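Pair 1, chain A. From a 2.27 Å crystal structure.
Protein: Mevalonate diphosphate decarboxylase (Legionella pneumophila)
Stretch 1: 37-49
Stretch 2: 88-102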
# COMPACT_ATOMS: atom_id res chain seq x y z
N SER A 37 20.58 11.11 9.18
CA SER A 37 20.24 11.66 10.49
C SER A 37 20.93 12.95 10.95
O SER A 37 20.44 13.61 11.86
CB SER A 37 20.43 10.57 11.55
OG SER A 37 19.47 9.55 11.36
N ASN A 38 22.03 13.32 10.32
CA ASN A 38 22.73 14.54 10.71
C ASN A 38 22.20 15.79 10.00
O ASN A 38 22.32 16.89 10.52
CB ASN A 38 24.23 14.38 10.48
CG ASN A 38 24.84 13.28 11.35
OD1 ASN A 38 24.98 13.45 12.56
ND2 ASN A 38 25.17 12.15 10.73
N LEU A 39 21.62 15.61 8.82
CA LEU A 39 21.06 16.74 8.08
C LEU A 39 19.60 16.83 8.51
O LEU A 39 18.82 15.90 8.28
CB LEU A 39 21.18 16.50 6.57
CG LEU A 39 22.59 16.30 5.99
CD1 LEU A 39 22.50 16.09 4.48
CD2 LEU A 39 23.48 17.50 6.30
N LEU A 40 19.24 17.94 9.13
CA LEU A 40 17.89 18.11 9.64
C LEU A 40 17.17 19.38 9.20
O LEU A 40 17.78 20.42 8.99
CB LEU A 40 17.91 18.11 11.18
CG LEU A 40 18.40 16.89 11.97
CD1 LEU A 40 18.65 17.27 13.42
CD2 LEU A 40 17.37 15.77 11.88
N SER A 41 15.85 19.27 9.07
CA SER A 41 15.01 20.40 8.73
C SER A 41 14.21 20.61 10.00
O SER A 41 13.92 19.65 10.71
CB SER A 41 14.07 20.09 7.57
OG SER A 41 14.72 20.27 6.32
N SER A 42 13.87 21.85 10.29
CA SER A 42 13.11 22.15 11.49
C SER A 42 11.91 23.02 11.17
O SER A 42 11.97 23.85 10.28
CB SER A 42 13.99 22.86 12.52
OG SER A 42 15.02 22.00 12.97
N VAL A 43 10.83 22.80 11.90
CA VAL A 43 9.63 23.59 11.69
C VAL A 43 9.05 24.03 13.02
O VAL A 43 8.80 23.22 13.91
CB VAL A 43 8.55 22.82 10.92
CG1 VAL A 43 7.26 23.64 10.89
CG2 VAL A 43 9.03 22.53 9.51
N LYS A 44 8.83 25.33 13.14
CA LYS A 44 8.24 25.87 14.35
C LYS A 44 6.88 26.42 13.95
O LYS A 44 6.74 27.06 12.92
CB LYS A 44 9.12 26.99 14.91
CG LYS A 44 8.54 27.71 16.13
CD LYS A 44 9.53 28.70 16.70
CE LYS A 44 8.96 29.43 17.90
NZ LYS A 44 9.93 30.42 18.47
N LEU A 45 5.88 26.14 14.76
CA LEU A 45 4.55 26.64 14.48
C LEU A 45 4.09 27.52 15.62
O LEU A 45 4.25 27.17 16.78
CB LEU A 45 3.55 25.50 14.30
CG LEU A 45 3.67 24.66 13.04
CD1 LEU A 45 2.65 23.52 13.09
CD2 LEU A 45 3.45 25.54 11.81
N GLU A 46 3.53 28.67 15.27
CA GLU A 46 2.99 29.61 16.25
C GLU A 46 1.59 29.93 15.75
O GLU A 46 1.40 30.28 14.59
CB GLU A 46 3.82 30.90 16.31
CG GLU A 46 5.30 30.67 16.58
CD GLU A 46 6.03 31.96 16.92
OE1 GLU A 46 5.87 32.96 16.18
OE2 GLU A 46 6.79 31.97 17.91
N LYS A 47 0.61 29.79 16.63
CA LYS A 47 -0.76 30.08 16.26
C LYS A 47 -0.93 31.56 15.93
O LYS A 47 -0.33 32.42 16.58
CB LYS A 47 -1.68 29.65 17.40
CG LYS A 47 -3.15 29.78 17.10
CD LYS A 47 -3.97 28.91 18.03
CE LYS A 47 -3.73 29.24 19.49
NZ LYS A 47 -4.55 28.36 20.37
N LEU A 48 -1.72 31.86 14.90
CA LEU A 48 -2.00 33.24 14.51
C LEU A 48 -3.48 33.50 14.80
O LEU A 48 -4.27 32.56 14.90
CB LEU A 48 -1.72 33.46 13.03
CG LEU A 48 -0.27 33.40 12.53
CD1 LEU A 48 -0.27 33.37 11.02
CD2 LEU A 48 0.51 34.60 13.04
N PRO A 49 -3.87 34.78 14.94
CA PRO A 49 -5.27 35.14 15.21
C PRO A 49 -6.19 34.88 14.03
O PRO A 49 -7.38 34.57 14.21
CB PRO A 49 -5.18 36.63 15.54
CG PRO A 49 -3.76 36.81 16.03
CD PRO A 49 -2.99 35.95 15.06
N GLY A 88 -9.51 18.52 11.46
CA GLY A 88 -10.73 19.31 11.58
C GLY A 88 -10.51 20.60 12.34
O GLY A 88 -11.40 21.08 13.04
N TYR A 89 -9.33 21.19 12.18
CA TYR A 89 -8.99 22.43 12.86
C TYR A 89 -9.17 23.64 11.95
O TYR A 89 -8.94 23.55 10.74
CB TYR A 89 -7.54 22.39 13.33
CG TYR A 89 -7.09 23.63 14.07
CD1 TYR A 89 -7.36 23.80 15.42
CD2 TYR A 89 -6.36 24.62 13.41
CE1 TYR A 89 -6.90 24.90 16.12
CE2 TYR A 89 -5.89 25.75 14.11
CZ TYR A 89 -6.17 25.88 15.46
OH TYR A 89 -5.70 26.96 16.17
N VAL A 90 -9.56 24.76 12.53
CA VAL A 90 -9.73 25.99 11.78
C VAL A 90 -8.91 27.07 12.47
O VAL A 90 -9.15 27.39 13.63
CB VAL A 90 -11.21 26.44 11.74
CG1 VAL A 90 -11.34 27.74 10.93
CG2 VAL A 90 -12.08 25.34 11.11
N GLY A 91 -7.94 27.63 11.76
CA GLY A 91 -7.10 28.66 12.34
C GLY A 91 -5.78 28.71 11.59
O GLY A 91 -5.33 27.69 11.06
N GLY A 92 -5.15 29.88 11.55
CA GLY A 92 -3.89 30.01 10.83
C GLY A 92 -2.67 29.85 11.72
O GLY A 92 -2.76 29.96 12.94
N PHE A 93 -1.53 29.61 11.09
CA PHE A 93 -0.27 29.43 11.81
C PHE A 93 0.85 30.18 11.11
O PHE A 93 0.83 30.33 9.88
CB PHE A 93 0.12 27.95 11.85
CG PHE A 93 -0.69 27.11 12.79
CD1 PHE A 93 -0.34 27.03 14.14
CD2 PHE A 93 -1.80 26.40 12.33
CE1 PHE A 93 -1.10 26.25 15.02
CE2 PHE A 93 -2.56 25.62 13.21
CZ PHE A 93 -2.21 25.55 14.56
N LEU A 94 1.81 30.66 11.89
CA LEU A 94 2.99 31.30 11.34
C LEU A 94 3.93 30.11 11.23
O LEU A 94 4.16 29.42 12.22
CB LEU A 94 3.56 32.34 12.31
CG LEU A 94 4.95 32.90 11.95
CD1 LEU A 94 4.92 33.57 10.60
CD2 LEU A 94 5.40 33.90 13.02
N ILE A 95 4.43 29.84 10.03
CA ILE A 95 5.32 28.71 9.82
C ILE A 95 6.76 29.19 9.65
O ILE A 95 7.05 29.97 8.75
CB ILE A 95 4.94 27.93 8.55
CG1 ILE A 95 3.44 27.64 8.56
CG2 ILE A 95 5.74 26.62 8.47
CD1 ILE A 95 2.92 27.07 7.26
N GLN A 96 7.64 28.74 10.53
CA GLN A 96 9.04 29.11 10.44
C GLN A 96 9.87 27.83 10.27
O GLN A 96 10.04 27.05 11.20
CB GLN A 96 9.47 29.89 11.69
CG GLN A 96 8.91 31.31 11.71
CD GLN A 96 9.27 32.06 12.98
OE1 GLN A 96 9.32 33.30 12.98
NE2 GLN A 96 9.50 31.33 14.06
N SER A 97 10.35 27.63 9.05
CA SER A 97 11.14 26.46 8.70
C SER A 97 12.62 26.81 8.61
O SER A 97 12.98 27.97 8.34
CB SER A 97 10.66 25.88 7.37
OG SER A 97 10.75 26.86 6.35
N SER A 98 13.47 25.82 8.82
CA SER A 98 14.91 26.02 8.78
C SER A 98 15.64 24.70 8.55
O SER A 98 15.05 23.63 8.72
CB SER A 98 15.36 26.64 10.11
OG SER A 98 16.75 26.86 10.10
N ASN A 99 16.90 24.78 8.16
CA ASN A 99 17.72 23.59 7.93
C ASN A 99 19.02 23.77 8.69
O ASN A 99 19.39 24.90 9.02
CB ASN A 99 18.07 23.42 6.45
CG ASN A 99 16.85 23.34 5.57
OD1 ASN A 99 15.96 22.53 5.79
ND2 ASN A 99 16.82 24.19 4.55
N ASN A 100 19.72 22.68 8.96
CA ASN A 100 20.99 22.80 9.66
C ASN A 100 22.12 22.70 8.64
O ASN A 100 23.29 22.63 8.99
CB ASN A 100 21.14 21.73 10.75
CG ASN A 100 21.28 20.33 10.19
OD1 ASN A 100 21.15 20.11 8.99
ND2 ASN A 100 21.55 19.38 11.07
N PHE A 101 21.73 22.68 7.36
CA PHE A 101 22.71 22.65 6.29
C PHE A 101 22.62 23.94 5.49
O PHE A 101 21.53 24.49 5.29
CB PHE A 101 22.53 21.42 5.37
CG PHE A 101 21.11 21.02 5.12
CD1 PHE A 101 20.35 20.41 6.12
CD2 PHE A 101 20.55 21.17 3.85
CE1 PHE A 101 19.05 19.95 5.85
CE2 PHE A 101 19.26 20.71 3.58
CZ PHE A 101 18.51 20.10 4.58
N PRO A 102 23.77 24.45 5.03
CA PRO A 102 23.90 25.68 4.25
C PRO A 102 23.04 25.77 3.00
O PRO A 102 22.68 24.77 2.39
CB PRO A 102 25.39 25.72 3.91
CG PRO A 102 25.73 24.27 3.79
CD PRO A 102 25.04 23.69 5.00
O HOH W 1 -7.12 27.66 18.26

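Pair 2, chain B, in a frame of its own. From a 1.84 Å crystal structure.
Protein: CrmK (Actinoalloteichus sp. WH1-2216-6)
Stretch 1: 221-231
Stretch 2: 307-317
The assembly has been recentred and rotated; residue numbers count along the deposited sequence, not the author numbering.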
# COMPACT_ATOMS: atom_id res chain seq x y z
N ALA B 221 -13.13 -8.11 -17.24
CA ALA B 221 -12.48 -9.13 -16.42
C ALA B 221 -10.95 -9.05 -16.51
O ALA B 221 -10.29 -9.28 -15.53
CB ALA B 221 -12.98 -10.51 -16.81
N SER B 222 -10.41 -8.69 -17.66
CA SER B 222 -8.96 -8.66 -17.81
C SER B 222 -8.57 -7.77 -18.95
O SER B 222 -9.43 -7.42 -19.77
CB SER B 222 -8.37 -10.07 -17.93
OG SER B 222 -8.49 -10.56 -19.22
N PHE B 223 -7.29 -7.37 -18.91
CA PHE B 223 -6.72 -6.33 -19.74
C PHE B 223 -5.39 -6.79 -20.32
O PHE B 223 -4.62 -7.49 -19.66
CB PHE B 223 -6.40 -5.10 -18.89
CG PHE B 223 -7.60 -4.29 -18.56
CD1 PHE B 223 -8.49 -4.74 -17.63
CD2 PHE B 223 -7.87 -3.10 -19.22
CE1 PHE B 223 -9.64 -4.03 -17.34
CE2 PHE B 223 -9.01 -2.39 -18.94
CZ PHE B 223 -9.90 -2.86 -18.00
N HIS B 224 -5.14 -6.36 -21.54
CA HIS B 224 -3.80 -6.38 -22.11
C HIS B 224 -3.11 -5.09 -21.67
O HIS B 224 -3.67 -4.00 -21.83
CB HIS B 224 -3.84 -6.38 -23.64
CG HIS B 224 -4.44 -7.61 -24.23
ND1 HIS B 224 -3.83 -8.85 -24.15
CD2 HIS B 224 -5.59 -7.80 -24.93
CE1 HIS B 224 -4.58 -9.75 -24.77
NE2 HIS B 224 -5.65 -9.14 -25.25
N VAL B 225 -1.87 -5.21 -21.19
CA VAL B 225 -1.16 -4.10 -20.60
C VAL B 225 0.15 -3.95 -21.38
O VAL B 225 0.75 -4.92 -21.78
CB VAL B 225 -0.86 -4.35 -19.11
CG1 VAL B 225 -0.05 -3.20 -18.54
CG2 VAL B 225 -2.17 -4.57 -18.29
N ALA B 226 0.53 -2.72 -21.66
CA ALA B 226 1.80 -2.44 -22.29
C ALA B 226 2.50 -1.36 -21.48
O ALA B 226 1.91 -0.33 -21.15
CB ALA B 226 1.59 -1.96 -23.72
N ARG B 227 3.77 -1.60 -21.18
CA ARG B 227 4.56 -0.66 -20.42
C ARG B 227 5.76 -0.38 -21.33
O ARG B 227 6.39 -1.28 -21.87
CB ARG B 227 4.93 -1.25 -19.08
CG ARG B 227 3.74 -1.98 -18.41
CD ARG B 227 3.53 -1.67 -16.94
NE ARG B 227 4.66 -2.13 -16.15
CZ ARG B 227 5.32 -1.42 -15.23
NH1 ARG B 227 4.95 -0.18 -14.90
NH2 ARG B 227 6.37 -1.98 -14.62
N VAL B 228 5.98 0.90 -21.58
CA VAL B 228 6.90 1.35 -22.60
C VAL B 228 7.82 2.34 -21.94
O VAL B 228 7.39 3.09 -21.10
CB VAL B 228 6.11 2.01 -23.72
CG1 VAL B 228 7.02 2.39 -24.87
CG2 VAL B 228 5.06 1.06 -24.23
N SER B 229 9.10 2.37 -22.32
CA SER B 229 9.99 3.45 -21.91
C SER B 229 10.90 3.85 -23.06
O SER B 229 11.28 3.01 -23.86
CB SER B 229 10.84 3.02 -20.73
OG SER B 229 11.40 1.76 -21.00
N TRP B 230 11.22 5.14 -23.13
CA TRP B 230 12.12 5.68 -24.14
C TRP B 230 13.32 6.28 -23.43
O TRP B 230 13.17 7.07 -22.52
CB TRP B 230 11.46 6.78 -24.97
CG TRP B 230 10.33 6.39 -25.83
CD1 TRP B 230 10.37 6.18 -27.17
CD2 TRP B 230 8.96 6.22 -25.42
NE1 TRP B 230 9.12 5.86 -27.63
CE2 TRP B 230 8.23 5.88 -26.58
CE3 TRP B 230 8.30 6.28 -24.18
CZ2 TRP B 230 6.85 5.62 -26.55
CZ3 TRP B 230 6.93 6.06 -24.15
CH2 TRP B 230 6.22 5.73 -25.34
N SER B 231 14.54 5.93 -23.84
CA SER B 231 15.72 6.37 -23.09
C SER B 231 15.97 7.85 -23.33
O SER B 231 16.01 8.30 -24.49
CB SER B 231 16.96 5.54 -23.48
OG SER B 231 18.13 6.14 -22.92
N ALA B 307 12.91 8.71 -33.89
CA ALA B 307 14.13 7.91 -34.05
C ALA B 307 14.36 6.93 -32.89
O ALA B 307 14.70 5.79 -33.15
CB ALA B 307 15.36 8.81 -34.27
N VAL B 308 14.16 7.36 -31.64
CA VAL B 308 14.40 6.49 -30.45
C VAL B 308 13.44 5.31 -30.48
O VAL B 308 12.23 5.53 -30.55
CB VAL B 308 14.10 7.15 -29.08
CG1 VAL B 308 14.83 6.41 -27.97
CG2 VAL B 308 14.45 8.62 -29.06
N ALA B 309 13.95 4.09 -30.40
CA ALA B 309 13.08 2.91 -30.30
C ALA B 309 12.79 2.75 -28.82
O ALA B 309 13.71 2.86 -28.02
CB ALA B 309 13.80 1.67 -30.80
N PRO B 310 11.52 2.48 -28.46
CA PRO B 310 11.26 2.27 -27.03
C PRO B 310 11.42 0.81 -26.60
O PRO B 310 11.24 -0.08 -27.42
CB PRO B 310 9.78 2.64 -26.92
CG PRO B 310 9.20 2.22 -28.24
CD PRO B 310 10.29 2.49 -29.26
N SER B 311 11.72 0.57 -25.32
CA SER B 311 11.62 -0.76 -24.74
C SER B 311 10.18 -0.98 -24.32
O SER B 311 9.55 -0.07 -23.82
CB SER B 311 12.44 -0.88 -23.48
OG SER B 311 13.73 -0.35 -23.63
N LEU B 312 9.71 -2.20 -24.42
CA LEU B 312 8.30 -2.50 -24.26
C LEU B 312 8.16 -3.89 -23.62
O LEU B 312 8.87 -4.81 -24.00
CB LEU B 312 7.70 -2.46 -25.65
CG LEU B 312 6.42 -3.15 -26.05
CD1 LEU B 312 5.24 -2.45 -25.41
CD2 LEU B 312 6.30 -3.12 -27.57
N THR B 313 7.28 -4.01 -22.63
CA THR B 313 6.80 -5.30 -22.15
C THR B 313 5.28 -5.29 -22.28
O THR B 313 4.64 -4.24 -22.09
CB THR B 313 7.20 -5.56 -20.67
OG1 THR B 313 6.79 -6.88 -20.30
CG2 THR B 313 6.50 -4.63 -19.73
N ARG B 314 4.72 -6.43 -22.63
CA ARG B 314 3.27 -6.58 -22.78
C ARG B 314 2.84 -7.82 -22.04
O ARG B 314 3.57 -8.81 -22.05
CB ARG B 314 2.89 -6.67 -24.27
CG ARG B 314 3.11 -5.33 -24.99
CD ARG B 314 2.77 -5.35 -26.48
NE ARG B 314 1.35 -5.62 -26.74
CZ ARG B 314 0.77 -5.55 -27.94
NH1 ARG B 314 1.46 -5.17 -29.01
NH2 ARG B 314 -0.52 -5.83 -28.06
N ARG B 315 1.67 -7.76 -21.38
CA ARG B 315 1.16 -8.93 -20.69
C ARG B 315 -0.33 -8.74 -20.44
O ARG B 315 -0.84 -7.66 -20.60
CB ARG B 315 1.88 -9.10 -19.36
CG ARG B 315 1.64 -7.93 -18.38
CD ARG B 315 2.49 -8.05 -17.11
NE ARG B 315 2.27 -9.35 -16.48
CZ ARG B 315 2.87 -9.78 -15.37
NH1 ARG B 315 3.70 -8.99 -14.68
NH2 ARG B 315 2.60 -11.00 -14.93
N ARG B 316 -0.99 -9.81 -20.04
CA ARG B 316 -2.42 -9.79 -19.77
C ARG B 316 -2.60 -9.96 -18.26
O ARG B 316 -1.94 -10.78 -17.63
CB ARG B 316 -3.02 -10.94 -20.56
CG ARG B 316 -4.51 -11.08 -20.63
CD ARG B 316 -4.80 -12.37 -21.40
NE ARG B 316 -6.22 -12.66 -21.61
CZ ARG B 316 -7.09 -12.98 -20.66
NH1 ARG B 316 -6.72 -13.05 -19.38
NH2 ARG B 316 -8.36 -13.24 -20.98
N LEU B 317 -3.49 -9.18 -17.65
CA LEU B 317 -3.69 -9.30 -16.21
C LEU B 317 -5.15 -9.16 -15.85
O LEU B 317 -5.91 -8.52 -16.58
CB LEU B 317 -2.89 -8.23 -15.48
CG LEU B 317 -1.39 -8.44 -15.28
CD1 LEU B 317 -0.82 -7.23 -14.58
CD2 LEU B 317 -1.12 -9.70 -14.46
O HOH W 2 -0.65 -6.13 -24.56
O HOH W 3 14.82 3.84 -25.81

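Both pairs are built on one frame: two antiparallel strands whose N-to-C directions lie 164° apart, with axes approaching to 4.5 Å in pair 1 and 4.6 Å in pair 2. Fourteen central residues superpose to 0.5 Å. The register is the same in both, so Ser42(A) opposite Ser98(A) matches Val225(B) opposite Arg315(B), and Lys44(A) opposite Gln96(A) matches Arg227(B) opposite Thr313(B). Each of these facing pairs is closed by two backbone hydrogen bonds, as in Ser42(A) N to Ser98(A) O at 2.7 Å and Val225(B) N to Arg315(B) O at 2.7 Å. Between them lie the non-hydrogen-bonded pairs, where the CA atoms mostly come closer, though Leu45(A) CA and Ile95(A) CA stay 5.2 Å apart, and CA-H...O contacts fill the gap; Ser97(A) CA to Ser42(A) O and Arg314(B) CA to Val225(B) O are both 3.2 Å. The same ladder forms under quite different side chains.

On the face carrying Val43(A), Leu45(A), Phe93(A) and Ile95(A), pair 1 packs with branched and aromatic carbon. Leu45(A) touches both neighbours across the gap, its CD2 lying 3.9 Å from Ile95(A) CG1 and 4.1 Å from Phe93(A) CB. Pair 2 fills the matching positions with Ala226(B), Val228(B), Pro310(B) and Leu312(B). Val228(B) takes the place of Leu45(A) and repeats its double contact with shorter branches: CG1 reaches Pro310(B) CB at 3.4 Å, while CG2 reaches Leu312(B) CD1 at 3.7 Å. The small Ala226(B) also meets the stem of a long residue, its CB 3.9 Å from Arg314(B) CG, where pair 1 sets Val43(A) beside Ser97(A).

The swap at Phe93(A) and Pro310(B) is instructive. In pair 1 the aromatic ring is on the second strand and its CD1 lies 3.7 Å from Lys47(A) CA. In pair 2 the ring is on the first strand at Trp230(B), the counterpart of Lys47(A), and Pro310(B) lies over its face, with CB 3.5 Å from the centroid of the five-membered ring, a CH-pi contact. The price in pair 2 is that Trp230(B) NE1 is buried without a partner; Lys47(A) instead sends its amine to water 1, a weak bond of 3.4 Å from NZ, and the same water lies 2.6 Å from Tyr89(A) OH.

The other face, with Lys44(A), Glu46(A) and Leu94(A) in pair 1 and Val225(B), Arg227(B) and Ser229(B) in pair 2, mixes polar and apolar groups. Lys44(A) NZ forms a salt bridge along its own strand with Glu46(A) OE2 at 3.5 Å; no such bridge links the matched Arg227(B) and Ser229(B). Both pairs also use carbon here: Glu46(A) OE1 lies 3.3 Å from Leu94(A) CD2, Arg227(B) CB 3.8 Å from Thr313(B) CG2.

Asn100(A) and its match Leu317(B) differ in how they bond. The asparagine side chain acts as extra backbone, ND2 donating to Asn38(A) O at 2.7 Å and OD1 accepting from Leu40(A) N at 2.9 Å. At Leu317(B) the main-chain O accepts from Phe223(B) N, the match of Leu40(A) N, at 2.9 Å; the bond to Asn38(A) O has no counterpart across the stretches.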